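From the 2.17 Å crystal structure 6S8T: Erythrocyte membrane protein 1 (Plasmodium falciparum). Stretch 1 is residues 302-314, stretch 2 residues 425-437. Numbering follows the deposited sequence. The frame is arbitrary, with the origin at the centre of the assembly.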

# COMPACT_ATOMS: atom_id res chain seq x y z
N ALA A 302 -4.42 8.27 -4.67
CA ALA A 302 -4.43 9.70 -4.98
C ALA A 302 -3.14 10.13 -5.67
O ALA A 302 -3.17 11.00 -6.55
CB ALA A 302 -4.67 10.52 -3.71
N GLU A 303 -2.01 9.55 -5.28
CA GLU A 303 -0.74 9.91 -5.91
C GLU A 303 -0.73 9.51 -7.38
O GLU A 303 -0.33 10.30 -8.25
CB GLU A 303 0.44 9.28 -5.17
CG GLU A 303 1.78 9.50 -5.88
CD GLU A 303 2.97 8.90 -5.15
OE1 GLU A 303 2.77 8.13 -4.18
OE2 GLU A 303 4.12 9.19 -5.55
N TRP A 304 -1.16 8.28 -7.69
CA TRP A 304 -1.15 7.81 -9.07
C TRP A 304 -2.26 8.41 -9.91
O TRP A 304 -2.13 8.47 -11.14
CB TRP A 304 -1.20 6.28 -9.11
CG TRP A 304 0.13 5.69 -8.74
CD1 TRP A 304 0.52 5.26 -7.51
CD2 TRP A 304 1.26 5.51 -9.61
NE1 TRP A 304 1.82 4.81 -7.55
CE2 TRP A 304 2.30 4.95 -8.83
CE3 TRP A 304 1.49 5.75 -10.97
CZ2 TRP A 304 3.54 4.63 -9.37
CZ3 TRP A 304 2.73 5.44 -11.50
CH2 TRP A 304 3.74 4.88 -10.70
N PHE A 305 -3.36 8.87 -9.29
CA PHE A 305 -4.34 9.66 -10.04
C PHE A 305 -3.75 10.99 -10.47
O PHE A 305 -4.02 11.46 -11.58
CB PHE A 305 -5.59 9.90 -9.20
CG PHE A 305 -6.45 11.02 -9.72
CD1 PHE A 305 -7.29 10.83 -10.80
CD2 PHE A 305 -6.39 12.29 -9.15
CE1 PHE A 305 -8.07 11.86 -11.30
CE2 PHE A 305 -7.16 13.33 -9.64
CZ PHE A 305 -8.00 13.11 -10.72
N CYS A 306 -2.96 11.62 -9.59
CA CYS A 306 -2.38 12.91 -9.93
C CYS A 306 -1.31 12.78 -11.01
O CYS A 306 -1.14 13.70 -11.83
CB CYS A 306 -1.81 13.59 -8.68
SG CYS A 306 -3.07 14.35 -7.61
N LYS A 307 -0.59 11.66 -11.05
CA LYS A 307 0.38 11.44 -12.13
C LYS A 307 -0.33 11.28 -13.47
O LYS A 307 0.12 11.83 -14.48
CB LYS A 307 1.23 10.21 -11.83
CG LYS A 307 2.23 10.38 -10.70
CD LYS A 307 3.05 9.12 -10.50
CE LYS A 307 4.23 9.37 -9.58
NZ LYS A 307 5.20 10.35 -10.17
N MET A 308 -1.43 10.53 -13.50
CA MET A 308 -2.22 10.41 -14.72
C MET A 308 -2.83 11.74 -15.12
O MET A 308 -2.79 12.13 -16.29
CB MET A 308 -3.31 9.34 -14.53
CG MET A 308 -4.25 9.15 -15.72
SD MET A 308 -5.66 10.28 -15.76
CE MET A 308 -6.32 10.05 -14.11
N GLN A 309 -3.41 12.46 -14.15
CA GLN A 309 -4.05 13.74 -14.45
C GLN A 309 -3.05 14.74 -14.99
O GLN A 309 -3.34 15.46 -15.95
CB GLN A 309 -4.74 14.28 -13.19
CG GLN A 309 -5.62 15.51 -13.41
CD GLN A 309 -4.84 16.83 -13.36
OE1 GLN A 309 -3.79 16.92 -12.73
NE2 GLN A 309 -5.36 17.84 -14.04
N SER A 310 -1.86 14.81 -14.38
CA SER A 310 -0.85 15.75 -14.84
C SER A 310 -0.38 15.43 -16.25
O SER A 310 -0.12 16.33 -17.05
CB SER A 310 0.33 15.75 -13.86
OG SER A 310 1.30 16.72 -14.22
N GLN A 311 -0.27 14.14 -16.58
CA GLN A 311 0.17 13.75 -17.92
C GLN A 311 -0.90 14.08 -18.97
O GLN A 311 -0.57 14.57 -20.06
CB GLN A 311 0.51 12.26 -17.96
CG GLN A 311 1.07 11.77 -19.29
CD GLN A 311 1.46 10.30 -19.25
OE1 GLN A 311 0.62 9.42 -19.46
NE2 GLN A 311 2.73 10.03 -18.97
N GLU A 312 -2.17 13.82 -18.65
CA GLU A 312 -3.24 14.20 -19.57
C GLU A 312 -3.37 15.71 -19.70
O GLU A 312 -3.71 16.21 -20.77
CB GLU A 312 -4.57 13.60 -19.10
CG GLU A 312 -4.65 12.09 -19.21
CD GLU A 312 -4.44 11.61 -20.63
OE1 GLU A 312 -3.31 11.21 -20.96
OE2 GLU A 312 -5.41 11.63 -21.41
N TYR A 313 -3.11 16.44 -18.61
CA TYR A 313 -3.20 17.89 -18.67
C TYR A 313 -2.14 18.48 -19.59
O TYR A 313 -2.39 19.46 -20.29
CB TYR A 313 -3.09 18.48 -17.26
CG TYR A 313 -3.57 19.91 -17.15
CD1 TYR A 313 -4.90 20.20 -16.86
CD2 TYR A 313 -2.69 20.98 -17.32
CE1 TYR A 313 -5.34 21.50 -16.75
CE2 TYR A 313 -3.12 22.28 -17.21
CZ TYR A 313 -4.45 22.54 -16.92
OH TYR A 313 -4.89 23.84 -16.81
N ASP A 314 -0.94 17.89 -19.60
CA ASP A 314 0.11 18.35 -20.50
C ASP A 314 -0.28 18.13 -21.96
O ASP A 314 0.01 18.97 -22.82
CB ASP A 314 1.43 17.66 -20.18
CG ASP A 314 2.06 18.15 -18.90
OD1 ASP A 314 1.47 19.05 -18.26
OD2 ASP A 314 3.14 17.65 -18.53
N GLY A 425 -1.51 13.05 2.34
CA GLY A 425 -1.19 12.59 1.01
C GLY A 425 -0.11 13.41 0.33
O GLY A 425 0.40 14.40 0.86
N HIS A 426 0.24 12.97 -0.87
CA HIS A 426 1.28 13.60 -1.69
C HIS A 426 0.66 13.88 -3.05
O HIS A 426 0.74 13.06 -3.97
CB HIS A 426 2.52 12.72 -1.78
CG HIS A 426 3.14 12.41 -0.46
ND1 HIS A 426 2.59 11.50 0.43
CD2 HIS A 426 4.25 12.89 0.14
CE1 HIS A 426 3.34 11.44 1.51
NE2 HIS A 426 4.36 12.27 1.36
N VAL A 427 0.02 15.04 -3.18
CA VAL A 427 -0.72 15.38 -4.39
C VAL A 427 -0.14 16.64 -5.01
O VAL A 427 -0.86 17.42 -5.65
CB VAL A 427 -2.22 15.55 -4.08
CG1 VAL A 427 -2.84 14.21 -3.72
CG2 VAL A 427 -2.42 16.55 -2.95
N ASP A 428 1.17 16.84 -4.85
CA ASP A 428 1.82 17.99 -5.46
C ASP A 428 1.91 17.88 -6.98
O ASP A 428 2.14 18.89 -7.64
CB ASP A 428 3.22 18.19 -4.88
CG ASP A 428 3.20 18.53 -3.40
OD1 ASP A 428 2.15 18.99 -2.90
OD2 ASP A 428 4.24 18.33 -2.73
N GLU A 429 1.73 16.68 -7.53
CA GLU A 429 1.85 16.50 -8.98
C GLU A 429 0.55 16.80 -9.72
O GLU A 429 0.58 16.96 -10.94
CB GLU A 429 2.31 15.08 -9.30
CG GLU A 429 3.62 14.71 -8.61
CD GLU A 429 4.08 13.30 -8.95
OE1 GLU A 429 4.12 12.96 -10.15
OE2 GLU A 429 4.41 12.55 -8.00
N CYS A 430 -0.58 16.88 -9.02
CA CYS A 430 -1.80 17.37 -9.64
C CYS A 430 -1.61 18.82 -10.06
O CYS A 430 -1.15 19.66 -9.28
CB CYS A 430 -2.98 17.25 -8.66
SG CYS A 430 -3.97 15.73 -8.81
N THR A 431 -1.96 19.13 -11.31
CA THR A 431 -1.76 20.46 -11.88
C THR A 431 -3.11 21.13 -12.09
O THR A 431 -3.98 20.58 -12.77
CB THR A 431 -0.96 20.39 -13.18
OG1 THR A 431 -1.06 21.64 -13.88
CG2 THR A 431 -1.47 19.26 -14.07
N GLU A 432 -3.28 22.31 -11.49
CA GLU A 432 -4.47 23.15 -11.61
C GLU A 432 -5.71 22.53 -10.97
O GLU A 432 -6.57 23.26 -10.45
CB GLU A 432 -4.75 23.48 -13.09
CG GLU A 432 -3.66 24.31 -13.75
CD GLU A 432 -3.53 25.70 -13.14
OE1 GLU A 432 -4.54 26.23 -12.63
OE2 GLU A 432 -2.41 26.25 -13.16
N GLN A 433 -5.83 21.21 -11.00
CA GLN A 433 -6.96 20.50 -10.40
C GLN A 433 -6.42 19.72 -9.21
O GLN A 433 -6.04 18.55 -9.33
CB GLN A 433 -7.64 19.59 -11.43
CG GLN A 433 -7.84 20.23 -12.79
CD GLN A 433 -8.72 21.47 -12.74
OE1 GLN A 433 -8.47 22.44 -13.45
NE2 GLN A 433 -9.75 21.43 -11.91
N THR A 434 -6.38 20.37 -8.05
CA THR A 434 -5.70 19.84 -6.88
C THR A 434 -6.60 19.58 -5.68
O THR A 434 -6.18 18.87 -4.76
CB THR A 434 -4.57 20.79 -6.44
OG1 THR A 434 -5.14 22.05 -6.05
CG2 THR A 434 -3.60 21.02 -7.58
N GLN A 435 -7.81 20.13 -5.66
CA GLN A 435 -8.71 20.00 -4.51
C GLN A 435 -9.58 18.76 -4.67
O GLN A 435 -10.36 18.66 -5.62
CB GLN A 435 -9.57 21.25 -4.37
CG GLN A 435 -10.49 21.24 -3.17
CD GLN A 435 -11.24 22.55 -3.01
OE1 GLN A 435 -10.66 23.63 -3.15
NE2 GLN A 435 -12.53 22.46 -2.71
N PHE A 436 -9.45 17.82 -3.73
CA PHE A 436 -10.17 16.55 -3.81
C PHE A 436 -11.61 16.64 -3.29
O PHE A 436 -12.35 15.66 -3.41
CB PHE A 436 -9.41 15.46 -3.04
CG PHE A 436 -8.34 14.78 -3.86
CD1 PHE A 436 -7.18 15.44 -4.20
CD2 PHE A 436 -8.52 13.48 -4.29
CE1 PHE A 436 -6.20 14.82 -4.96
CE2 PHE A 436 -7.54 12.84 -5.05
CZ PHE A 436 -6.38 13.52 -5.39
N CYS A 437 -12.01 17.77 -2.71
CA CYS A 437 -13.40 17.99 -2.32
C CYS A 437 -14.04 19.01 -3.26
O CYS A 437 -13.36 19.89 -3.81
CB CYS A 437 -13.50 18.48 -0.87
SG CYS A 437 -12.60 20.00 -0.52

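A helix (302-314) packs against an irregular segment (425-437) more than a hundred residues further along the same chain, burying 729 Å² in all. Glu429, Cys306 and Thr431 lose the most surface to the opposing stretch, and the contact is best read from them.

Cys306 supplies the covalent link. Its CB points toward the loop, and its SG lies 2.0 Å from Cys430 SG in a disulfide with chi3 of -87°, close to the relaxed value; the two CA atoms are 4.5 Å apart. Cys430 sits at the end of a type I turn that starts at Val427, so the bond fastens this turn to the helix. Apolar groups surround the sulfurs: Cys306 SG is 3.8 Å from Val427 CB and 4.1 Å from Phe436 CZ, approaching the Phe436 ring at its edge, while Cys430 SG is 4.1 Å from Phe305 CE2. One turn of helix before the cysteine, Ala302 CB touches Phe436 CZ at 3.8 Å and Val427 CG1 at 4.1 Å. The rings of Phe305 and Phe436 meet obliquely, planes at 73° and centroids 6.0 Å apart, with Phe305 CD2 4.0 Å from Phe436 CZ.

Glu429, within the same turn, covers the largest area. Its side chain, chi2 in the t well, crosses the helix towards Lys307, whose own long chain brings its amine within reach although its CB points sideways. Lys307 NZ donates to Glu429 OE1 at 2.8 Å in a salt bridge and more weakly to Glu429 OE2 at 3.2 Å. Glu303 OE2 and Glu429 OE2, like charges, lie 4.2 Å apart; Glu303 OE2 is hydrogen-bonded elsewhere in the structure. At the backbone, Glu429 O packs 3.2 Å from Ser310 CB.

Thr431 is held through both its main-chain polar groups by one side chain. Gln309 OE1 accepts from Thr431 N at 3.2 Å, with a nearly straight N-H...O angle of 163°, and Gln309 NE2 donates a weak bond to Thr431 O at 3.3 Å and 148°. The amide thus pairs with the loop backbone much as another peptide group might. The threonine methyl packs down on the helix: Thr431 CG2 is 3.6 Å from Ser310 CA and 3.7 Å from Tyr313 CB. Thr431 O lies over one face of the Tyr313 ring, and Tyr313 OH reaches Glu432 CG at 3.3 Å, although the glutamate is poorly ordered and the end of its side chain leads away from the helix.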